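Local atomic coordinates of erythrocyte membrane protein 1 (PDB entry 6S8T), a protein that probably binds the human receptor ICAM-1 through this DBLbeta domain, one piece of a large malaria-parasite adhesin on infected red blood cells. Residues Arg196-His201 and Ile291-Arg296; Tyr184-Leu189 and Gly284-Asp289; Thr94-Gly99 and Ile111-Gln116. One frame throughout, in Å; residues are numbered along the deposited sequence. Where two conformers were deposited one is given.

Contact 1 of 3, residues Arg196-His201 and Ile291-Arg296; sequences RDLWEH and IPQRLR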
loop_
_atom_site.group_PDB
_atom_site.type_symbol
_atom_site.label_atom_id
_atom_site.label_comp_id
_atom_site.label_asym_id
_atom_site.label_seq_id
_atom_site.Cartn_x
_atom_site.Cartn_y
_atom_site.Cartn_z
ATOM N N ARG A 196 0.878 5.196 -11.684
ATOM C CA ARG A 196 0.212 3.912 -11.509
ATOM C C ARG A 196 -0.811 3.901 -10.375
ATOM O O ARG A 196 -1.598 2.951 -10.286
ATOM C CB ARG A 196 1.253 2.810 -11.252
ATOM C CG ARG A 196 2.300 2.657 -12.355
ATOM C CD ARG A 196 3.419 1.695 -11.960
ATOM N NE ARG A 196 4.379 1.519 -13.049
ATOM C CZ ARG A 196 5.346 0.607 -13.063
ATOM N NH1 ARG A 196 6.162 0.527 -14.107
ATOM N NH2 ARG A 196 5.500 -0.226 -12.040
ATOM N N ASP A 197 -0.825 4.922 -9.514
ATOM C CA ASP A 197 -1.648 4.891 -8.307
ATOM C C ASP A 197 -3.137 4.847 -8.645
ATOM O O ASP A 197 -3.601 5.513 -9.575
ATOM C CB ASP A 197 -1.334 6.111 -7.435
ATOM C CG ASP A 197 -2.193 6.173 -6.184
ATOM O OD1 ASP A 197 -1.898 5.437 -5.215
ATOM O OD2 ASP A 197 -3.168 6.953 -6.177
ATOM N N LEU A 198 -3.895 4.070 -7.865
ATOM C CA LEU A 198 -5.290 3.773 -8.180
ATOM C C LEU A 198 -6.303 4.705 -7.521
ATOM O O LEU A 198 -7.494 4.605 -7.835
ATOM C CB LEU A 198 -5.623 2.331 -7.784
ATOM C CG LEU A 198 -4.869 1.237 -8.540
ATOM C CD1 LEU A 198 -5.144 -0.115 -7.911
ATOM C CD2 LEU A 198 -5.261 1.239 -10.004
ATOM N N TRP A 199 -5.886 5.593 -6.619
ATOM C CA TRP A 199 -6.838 6.456 -5.920
ATOM C C TRP A 199 -7.198 7.639 -6.815
ATOM O O TRP A 199 -6.351 8.491 -7.100
ATOM C CB TRP A 199 -6.266 6.940 -4.589
ATOM C CG TRP A 199 -7.286 7.652 -3.736
ATOM C CD1 TRP A 199 -8.646 7.562 -3.841
ATOM C CD2 TRP A 199 -7.029 8.564 -2.658
ATOM N NE1 TRP A 199 -9.247 8.354 -2.894
ATOM C CE2 TRP A 199 -8.279 8.980 -2.156
ATOM C CE3 TRP A 199 -5.864 9.066 -2.069
ATOM C CZ2 TRP A 199 -8.398 9.878 -1.092
ATOM C CZ3 TRP A 199 -5.984 9.957 -1.013
ATOM C CH2 TRP A 199 -7.242 10.353 -0.536
ATOM N N GLU A 200 -8.452 7.694 -7.256
ATOM C CA GLU A 200 -8.948 8.802 -8.061
ATOM C C GLU A 200 -9.753 9.736 -7.168
ATOM O O GLU A 200 -10.769 9.334 -6.589
ATOM C CB GLU A 200 -9.785 8.300 -9.236
ATOM C CG GLU A 200 -8.955 7.571 -10.286
ATOM C CD GLU A 200 -9.773 7.096 -11.470
ATOM O OE1 GLU A 200 -9.321 7.280 -12.621
ATOM O OE2 GLU A 200 -10.869 6.541 -11.250
ATOM N N HIS A 201 -9.291 10.976 -7.056
ATOM C CA HIS A 201 -9.858 11.936 -6.123
ATOM C C HIS A 201 -9.529 13.328 -6.639
ATOM O O HIS A 201 -8.672 13.500 -7.508
ATOM C CB HIS A 201 -9.312 11.710 -4.710
ATOM C CG HIS A 201 -10.017 12.497 -3.652
ATOM N ND1 HIS A 201 -9.520 13.682 -3.151
ATOM C CD2 HIS A 201 -11.180 12.269 -2.998
ATOM C CE1 HIS A 201 -10.349 14.152 -2.237
ATOM N NE2 HIS A 201 -11.363 13.313 -2.124
ATOM N N ILE A 291 5.963 -4.466 -6.724
ATOM C CA ILE A 291 4.797 -5.329 -6.561
ATOM C C ILE A 291 3.569 -4.511 -6.939
ATOM O O ILE A 291 3.407 -3.382 -6.452
ATOM C CB ILE A 291 4.701 -5.874 -5.126
ATOM C CG1 ILE A 291 5.901 -6.771 -4.815
ATOM C CG2 ILE A 291 3.391 -6.620 -4.920
ATOM C CD1 ILE A 291 5.879 -7.357 -3.427
ATOM N N PRO A 292 2.692 -5.021 -7.809
ATOM C CA PRO A 292 1.511 -4.242 -8.210
ATOM C C PRO A 292 0.720 -3.741 -7.005
ATOM O O PRO A 292 0.498 -4.466 -6.034
ATOM C CB PRO A 292 0.704 -5.238 -9.043
ATOM C CG PRO A 292 1.744 -6.163 -9.618
ATOM C CD PRO A 292 2.795 -6.295 -8.544
ATOM N N GLN A 293 0.288 -2.479 -7.088
ATOM C CA GLN A 293 -0.347 -1.819 -5.948
ATOM C C GLN A 293 -1.608 -2.548 -5.491
ATOM O O GLN A 293 -1.892 -2.600 -4.289
ATOM C CB GLN A 293 -0.662 -0.362 -6.305
ATOM C CG GLN A 293 -1.290 0.460 -5.173
ATOM C CD GLN A 293 -1.439 1.928 -5.536
ATOM O OE1 GLN A 293 -2.296 2.298 -6.340
ATOM N NE2 GLN A 293 -0.598 2.771 -4.951
ATOM N N ARG A 294 -2.374 -3.123 -6.422
ATOM C CA ARG A 294 -3.593 -3.828 -6.034
ATOM C C ARG A 294 -3.286 -5.028 -5.144
ATOM O O ARG A 294 -4.108 -5.404 -4.301
ATOM C CB ARG A 294 -4.374 -4.270 -7.275
ATOM C CG ARG A 294 -5.770 -4.812 -6.978
ATOM C CD ARG A 294 -6.488 -5.278 -8.241
ATOM N NE ARG A 294 -6.679 -4.201 -9.210
ATOM C CZ ARG A 294 -7.717 -3.369 -9.214
ATOM N NH1 ARG A 294 -8.665 -3.481 -8.292
ATOM N NH2 ARG A 294 -7.803 -2.420 -10.140
ATOM N N LEU A 295 -2.110 -5.636 -5.302
ATOM C CA LEU A 295 -1.742 -6.750 -4.435
ATOM C C LEU A 295 -1.192 -6.269 -3.097
ATOM O O LEU A 295 -1.417 -6.922 -2.072
ATOM C CB LEU A 295 -0.724 -7.657 -5.131
ATOM C CG LEU A 295 -1.226 -8.360 -6.406
ATOM C CD1 LEU A 295 -0.084 -9.057 -7.131
ATOM C CD2 LEU A 295 -2.335 -9.350 -6.083
ATOM N N ARG A 296 -0.476 -5.138 -3.083
ATOM C CA ARG A 296 0.015 -4.597 -1.818
ATOM C C ARG A 296 -1.144 -4.218 -0.907
ATOM O O ARG A 296 -1.164 -4.575 0.277
ATOM C CB ARG A 296 0.922 -3.387 -2.065
ATOM C CG ARG A 296 2.097 -3.663 -3.004
ATOM C CD ARG A 296 3.142 -2.542 -2.967
ATOM N NE ARG A 296 2.565 -1.202 -3.074
ATOM C CZ ARG A 296 2.522 -0.479 -4.191
ATOM N NH1 ARG A 296 1.977 0.732 -4.174
ATOM N NH2 ARG A 296 3.021 -0.962 -5.324
#
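The side-chain amide of Gln293 reaches across to the loop at Asp197 and Leu198 and is gripped at both its ends. Gln293 OE1 accepts from the backbone N of Leu198 at 2.8 Å. The donor lies in the carbonyl plane of the amide, with a C=O...N angle of 159°. On the other branch, Gln293 NE2 gives a hydrogen bond of 3.0 Å to Asp197 OD1. It meets that oxygen on the anti side, and the carboxylate and amide planes stand 89° apart. Gln293 NE2 probably also bonds Asp188 of helix 172-194. Together these bonds set which way round the amide lies. Gln293 gets there with CG anti to the backbone N (chi1 -178°) and the chain extended beyond it. This is the tight part of the contact, and both Asp197 and Gln293 are buried. The inner part of Leu198 belongs to it too. Leu198 CG lies 3.5 Å from Gln293 OE1, with the leucine and glutamine side chains running past each other in opposite directions. Asp197 also closes an Asx turn. Asp197 OD2 accepts from Trp199 N at 3.1 Å, from above the carboxylate plane. In the Duffy-binding-like fold this turn lies in the loop between helices 172-194 and 202-221, and Gln293 sits in the first turn of helix 293-319, just after its N-cap residue Pro292. Asp197 OD2 is also salt-bridged to Arg115. The loose side begins at the outer end of Leu198, where CD1 rests over one face of the Arg294 guanidinium, toward its rim. The approach is slack, with Leu198 CD1 4.2 Å from Arg294 NH2. Arg294 NE is salt-bridged to Asp387. Arg196, partly exposed, adds little area here and pairs with Glu250.

Contact 2 of 3, residues Tyr184-Leu189 and Gly284-Asp289; sequences YSFADL and GTPLDD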
loop_
_atom_site.group_PDB
_atom_site.type_symbol
_atom_site.label_atom_id
_atom_site.label_comp_id
_atom_site.label_asym_id
_atom_site.label_seq_id
_atom_site.Cartn_x
_atom_site.Cartn_y
_atom_site.Cartn_z
ATOM N N TYR A 184 5.184 0.361 2.560
ATOM C CA TYR A 184 3.994 0.596 1.747
ATOM C C TYR A 184 3.923 2.042 1.267
ATOM O O TYR A 184 3.505 2.306 0.133
ATOM C CB TYR A 184 2.734 0.246 2.542
ATOM C CG TYR A 184 2.565 -1.223 2.867
ATOM C CD1 TYR A 184 2.935 -2.205 1.954
ATOM C CD2 TYR A 184 2.024 -1.628 4.086
ATOM C CE1 TYR A 184 2.775 -3.549 2.245
ATOM C CE2 TYR A 184 1.863 -2.969 4.389
ATOM C CZ TYR A 184 2.240 -3.925 3.461
ATOM O OH TYR A 184 2.082 -5.262 3.751
ATOM N N SER A 185 4.313 2.997 2.120
ATOM C CA SER A 185 4.274 4.403 1.727
ATOM C C SER A 185 5.334 4.717 0.681
ATOM O O SER A 185 5.097 5.514 -0.234
ATOM C CB SER A 185 4.458 5.299 2.952
ATOM O OG SER A 185 4.758 6.631 2.566
ATOM N N PHE A 186 6.517 4.111 0.809
ATOM C CA PHE A 186 7.548 4.264 -0.215
ATOM C C PHE A 186 7.068 3.721 -1.558
ATOM O O PHE A 186 7.347 4.305 -2.611
ATOM C CB PHE A 186 8.831 3.556 0.233
ATOM C CG PHE A 186 9.841 3.335 -0.867
ATOM C CD1 PHE A 186 10.637 4.377 -1.322
ATOM C CD2 PHE A 186 10.016 2.076 -1.423
ATOM C CE1 PHE A 186 11.577 4.170 -2.328
ATOM C CE2 PHE A 186 10.952 1.860 -2.428
ATOM C CZ PHE A 186 11.734 2.910 -2.879
ATOM N N ALA A 187 6.322 2.614 -1.538
ATOM C CA ALA A 187 5.843 2.032 -2.788
ATOM C C ALA A 187 4.706 2.855 -3.383
ATOM O O ALA A 187 4.644 3.043 -4.603
ATOM C CB ALA A 187 5.404 0.588 -2.559
ATOM N N ASP A 188 3.801 3.357 -2.533
ATOM C CA ASP A 188 2.718 4.214 -3.012
ATOM C C ASP A 188 3.258 5.486 -3.651
ATOM O O ASP A 188 2.734 5.945 -4.672
ATOM C CB ASP A 188 1.769 4.564 -1.861
ATOM C CG ASP A 188 0.842 3.415 -1.488
ATOM O OD1 ASP A 188 0.795 2.401 -2.226
ATOM O OD2 ASP A 188 0.157 3.526 -0.449
ATOM N N LEU A 189 4.305 6.075 -3.061
ATOM C CA LEU A 189 4.852 7.318 -3.598
ATOM C C LEU A 189 5.476 7.096 -4.971
ATOM O O LEU A 189 5.350 7.944 -5.861
ATOM C CB LEU A 189 5.871 7.908 -2.621
ATOM C CG LEU A 189 6.459 9.288 -2.927
ATOM C CD1 LEU A 189 5.362 10.320 -3.161
ATOM C CD2 LEU A 189 7.378 9.743 -1.792
ATOM N N GLY A 284 20.391 -0.917 2.313
ATOM C CA GLY A 284 19.633 -1.434 1.190
ATOM C C GLY A 284 18.404 -0.615 0.847
ATOM O O GLY A 284 18.064 0.384 1.488
ATOM N N THR A 285 17.721 -1.066 -0.206
ATOM C CA THR A 285 16.491 -0.449 -0.684
ATOM C C THR A 285 15.439 -1.539 -0.863
ATOM O O THR A 285 15.720 -2.571 -1.496
ATOM C CB THR A 285 16.715 0.292 -2.008
ATOM O OG1 THR A 285 17.805 1.210 -1.866
ATOM C CG2 THR A 285 15.463 1.057 -2.414
ATOM N N PRO A 286 14.232 -1.359 -0.331
ATOM C CA PRO A 286 13.201 -2.391 -0.475
ATOM C C PRO A 286 12.688 -2.481 -1.904
ATOM O O PRO A 286 12.842 -1.562 -2.712
ATOM C CB PRO A 286 12.099 -1.927 0.483
ATOM C CG PRO A 286 12.286 -0.454 0.577
ATOM C CD PRO A 286 13.767 -0.226 0.486
ATOM N N LEU A 287 12.063 -3.620 -2.206
ATOM C CA LEU A 287 11.557 -3.909 -3.543
ATOM C C LEU A 287 10.037 -3.829 -3.620
ATOM O O LEU A 287 9.446 -4.299 -4.600
ATOM C CB LEU A 287 12.042 -5.284 -4.001
ATOM C CG LEU A 287 13.544 -5.411 -4.262
ATOM C CD1 LEU A 287 13.921 -6.864 -4.496
ATOM C CD2 LEU A 287 13.950 -4.552 -5.450
ATOM N N ASP A 288 9.394 -3.237 -2.610
ATOM C CA ASP A 288 7.935 -3.164 -2.590
ATOM C C ASP A 288 7.389 -2.361 -3.765
ATOM O O ASP A 288 6.272 -2.619 -4.227
ATOM C CB ASP A 288 7.461 -2.556 -1.266
ATOM C CG ASP A 288 7.909 -3.363 -0.048
ATOM O OD1 ASP A 288 9.131 -3.450 0.203
ATOM O OD2 ASP A 288 7.034 -3.902 0.662
ATOM N N ASP A 289 8.154 -1.391 -4.265
ATOM C CA ASP A 289 7.668 -0.557 -5.359
ATOM C C ASP A 289 7.573 -1.296 -6.696
ATOM O O ASP A 289 7.144 -0.681 -7.679
ATOM C CB ASP A 289 8.551 0.687 -5.505
ATOM C CG ASP A 289 10.031 0.356 -5.613
ATOM O OD1 ASP A 289 10.468 -0.665 -5.036
ATOM O OD2 ASP A 289 10.763 1.134 -6.267
#
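Phe186 projects from helix 172-194 against the loop that leads into helix 293-319, and it loses more surface to this contact than any other residue. Its CG is anti to the backbone N (chi1 165°), which carries the ring out along the loop. The CE2 flank of the ring meets Asp289, with Phe186 CE2 3.6 Å from Asp289 CG. The ring and carboxylate planes are 55° apart, so the two groups are not stacked. Across the ring plane from Asp289, and nearer the root of the ring, Phe186 CD2 touches Pro286 CG at 3.9 Å. Thr285 CG2 is 4.2 Å from Phe186 CZ.

Asp289 is the next largest contributor. Asp289 OD1 is salt-bridged to Arg257, and OD2 is hydrogen-bonded to Trp253 NE1, both on helix 246-268. Trp261 of that helix also meets Phe186 edge-to-face.

Ala187 marks the closest backbone approach, with its CA 4.1 Å from the CA of Asp289. Its methyl fits against the short 3-10 segment. Ala187 CB is 3.7 Å from Asp288 O and 4.0 Å from Asp288 CB. The small methyl lets the helix and the loop come this close.

The contact is buried packing inside the helical Duffy-binding-like fold, and its two segments meet through van der Waals contacts. The acidic groups on the loop side find their charge partners outside it, Asp289 in Arg257 and Asp288 in Arg183. The negative charge placed beside Phe186 is therefore probably well compensated.

Contact 3 of 3, residues Thr94-Gly99 and Ile111-Gln116; sequences TEWKIG and IPPRRQ
The backbones are joined by a hydrogen bond of 3.1 Å from Ile111 N to Lys97 O, nearly straight at the hydrogen (173°), while the antiparallel pairing around it is short and weak. Trp96 is central to the side-chain contact. One face of its indole lies on two consecutive prolines, giving a pair of CH-pi contacts. Pro112 CA sits 3.5 Å from the centroid of the Trp96 six-membered ring, 11° off its normal. Pro113 CD sits 3.3 Å from the centroid of the Trp96 five-membered ring. Pro112 CG also touches Trp96 CZ3 at 3.5 Å. The indole is placed there with CG anti to the carbonyl carbon (chi1 -62°). To one side of it, Thr94 CG2 packs on Pro113 CG at 3.9 Å. Ile111 CG1 lies 3.5 Å from Lys97 O and reaches on to the backbone of Gly99. Lys97 and Ile98 are exposed, while Trp96 and Ile111 are buried. Pro112 is the N-cap of the short helix 113-116. Helix 293-319 packs against the pair: its Trp301 meets Trp96 edge-to-face, and its Trp297 touches Ile111 and Pro112.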
loop_
_atom_site.group_PDB
_atom_site.type_symbol
_atom_site.label_atom_id
_atom_site.label_comp_id
_atom_site.label_asym_id
_atom_site.label_seq_id
_atom_site.Cartn_x
_atom_site.Cartn_y
_atom_site.Cartn_z
ATOM N N THR A 94 -11.011 1.009 11.616
ATOM C CA THR A 94 -11.396 1.994 10.614
ATOM C C THR A 94 -11.786 1.303 9.313
ATOM O O THR A 94 -11.016 0.511 8.761
ATOM C CB THR A 94 -10.251 2.981 10.363
ATOM O OG1 THR A 94 -9.979 3.723 11.560
ATOM C CG2 THR A 94 -10.614 3.949 9.244
ATOM N N GLU A 95 -12.987 1.606 8.824
ATOM C CA GLU A 95 -13.516 0.944 7.639
ATOM C C GLU A 95 -12.915 1.549 6.374
ATOM O O GLU A 95 -12.937 2.768 6.184
ATOM C CB GLU A 95 -15.041 1.052 7.613
ATOM C CG GLU A 95 -15.724 0.366 8.792
ATOM C CD GLU A 95 -17.194 0.735 8.928
ATOM O OE1 GLU A 95 -17.648 1.667 8.230
ATOM O OE2 GLU A 95 -17.895 0.094 9.742
ATOM N N TRP A 96 -12.374 0.693 5.513
ATOM C CA TRP A 96 -11.848 1.152 4.234
ATOM C C TRP A 96 -12.996 1.540 3.312
ATOM O O TRP A 96 -14.020 0.853 3.247
ATOM C CB TRP A 96 -10.995 0.064 3.571
ATOM C CG TRP A 96 -9.765 -0.345 4.348
ATOM C CD1 TRP A 96 -9.605 -0.345 5.708
ATOM C CD2 TRP A 96 -8.525 -0.813 3.801
ATOM N NE1 TRP A 96 -8.345 -0.787 6.037
ATOM C CE2 TRP A 96 -7.663 -1.080 4.884
ATOM C CE3 TRP A 96 -8.063 -1.036 2.499
ATOM C CZ2 TRP A 96 -6.365 -1.549 4.705
ATOM C CZ3 TRP A 96 -6.776 -1.507 2.324
ATOM C CH2 TRP A 96 -5.940 -1.755 3.421
ATOM N N LYS A 97 -12.832 2.649 2.597
ATOM C CA LYS A 97 -13.870 3.107 1.692
ATOM C C LYS A 97 -13.373 3.078 0.253
ATOM O O LYS A 97 -12.172 3.097 -0.025
ATOM C CB LYS A 97 -14.364 4.515 2.053
ATOM C CG LYS A 97 -15.829 4.747 1.681
ATOM C CD LYS A 97 -16.477 5.817 2.550
ATOM C CE LYS A 97 -17.997 5.677 2.570
ATOM N NZ LYS A 97 -18.509 5.314 3.926
ATOM N N ILE A 98 -14.337 3.028 -0.656
ATOM C CA ILE A 98 -14.071 2.921 -2.082
ATOM C C ILE A 98 -13.613 4.271 -2.628
ATOM O O ILE A 98 -13.955 5.336 -2.106
ATOM C CB ILE A 98 -15.332 2.407 -2.809
ATOM C CG1 ILE A 98 -15.872 1.148 -2.117
ATOM C CG2 ILE A 98 -15.053 2.121 -4.274
ATOM C CD1 ILE A 98 -16.958 1.408 -1.071
ATOM N N GLY A 99 -12.812 4.221 -3.690
ATOM C CA GLY A 99 -12.395 5.447 -4.343
ATOM C C GLY A 99 -13.575 6.220 -4.902
ATOM O O GLY A 99 -14.595 5.652 -5.302
ATOM N N ILE A 111 -9.437 1.765 -0.515
ATOM C CA ILE A 111 -8.292 2.626 -0.223
ATOM C C ILE A 111 -7.827 2.391 1.210
ATOM O O ILE A 111 -8.629 2.525 2.147
ATOM C CB ILE A 111 -8.649 4.107 -0.439
ATOM C CG1 ILE A 111 -9.358 4.306 -1.781
ATOM C CG2 ILE A 111 -7.404 4.975 -0.343
ATOM C CD1 ILE A 111 -8.523 3.908 -2.984
ATOM N N PRO A 112 -6.563 2.044 1.436
ATOM C CA PRO A 112 -6.058 1.909 2.814
ATOM C C PRO A 112 -6.096 3.244 3.535
ATOM O O PRO A 112 -5.774 4.284 2.942
ATOM C CB PRO A 112 -4.612 1.425 2.623
ATOM C CG PRO A 112 -4.550 0.904 1.195
ATOM C CD PRO A 112 -5.538 1.724 0.427
ATOM N N PRO A 113 -6.494 3.259 4.810
ATOM C CA PRO A 113 -6.454 4.521 5.573
ATOM C C PRO A 113 -5.081 5.168 5.601
ATOM O O PRO A 113 -4.990 6.402 5.598
ATOM C CB PRO A 113 -6.907 4.096 6.976
ATOM C CG PRO A 113 -7.762 2.899 6.745
ATOM C CD PRO A 113 -7.149 2.178 5.564
ATOM N N ARG A 114 -4.009 4.371 5.631
ATOM C CA ARG A 114 -2.666 4.938 5.548
ATOM C C ARG A 114 -2.483 5.723 4.254
ATOM O O ARG A 114 -1.928 6.828 4.262
ATOM C CB ARG A 114 -1.621 3.827 5.653
ATOM C CG ARG A 114 -0.197 4.284 5.377
ATOM C CD ARG A 114 0.695 3.105 5.029
ATOM N NE ARG A 114 0.113 2.305 3.955
ATOM C CZ ARG A 114 0.199 2.613 2.665
ATOM N NH1 ARG A 114 -0.369 1.831 1.755
ATOM N NH2 ARG A 114 0.851 3.704 2.285
ATOM N N ARG A 115 -2.961 5.169 3.134
ATOM C CA ARG A 115 -2.829 5.837 1.841
ATOM C C ARG A 115 -3.700 7.082 1.763
ATOM O O ARG A 115 -3.263 8.122 1.255
ATOM C CB ARG A 115 -3.188 4.864 0.714
ATOM C CG ARG A 115 -3.387 5.513 -0.657
ATOM C CD ARG A 115 -2.067 5.981 -1.253
ATOM N NE ARG A 115 -2.245 6.694 -2.521
ATOM C CZ ARG A 115 -2.392 8.012 -2.621
ATOM N NH1 ARG A 115 -2.392 8.765 -1.528
ATOM N NH2 ARG A 115 -2.544 8.579 -3.811
ATOM N N GLN A 116 -4.938 6.996 2.256
ATOM C CA GLN A 116 -5.864 8.119 2.144
ATOM C C GLN A 116 -5.334 9.362 2.853
ATOM O O GLN A 116 -5.529 10.485 2.375
ATOM C CB GLN A 116 -7.230 7.726 2.705
ATOM C CG GLN A 116 -8.241 8.855 2.716
ATOM C CD GLN A 116 -9.619 8.387 3.122
ATOM O OE1 GLN A 116 -10.025 7.271 2.801
ATOM N NE2 GLN A 116 -10.346 9.235 3.842
#

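Contact 2 is the buried one; contacts 1 and 3 are partly buried. Contacts 1 and 2 both tie the part of the chain around helix 172-194 to the approach and start of helix 293-319. Contact 1 does so with polar bonds from a loop, contact 2 with a ring and a methyl set against a proline and two aspartates. Contact 3 is more local, joining residues close in sequence through proline-indole packing beside a short strand whose own side chains are exposed. Charged pairs knit the three. Asp188 of contact 2 takes Arg296 of contact 1 at one carboxylate oxygen and Arg114 of contact 3 at the other. Arg115 reaches Asp197, and Trp199 packs on Ile111, Arg115 and Gln116.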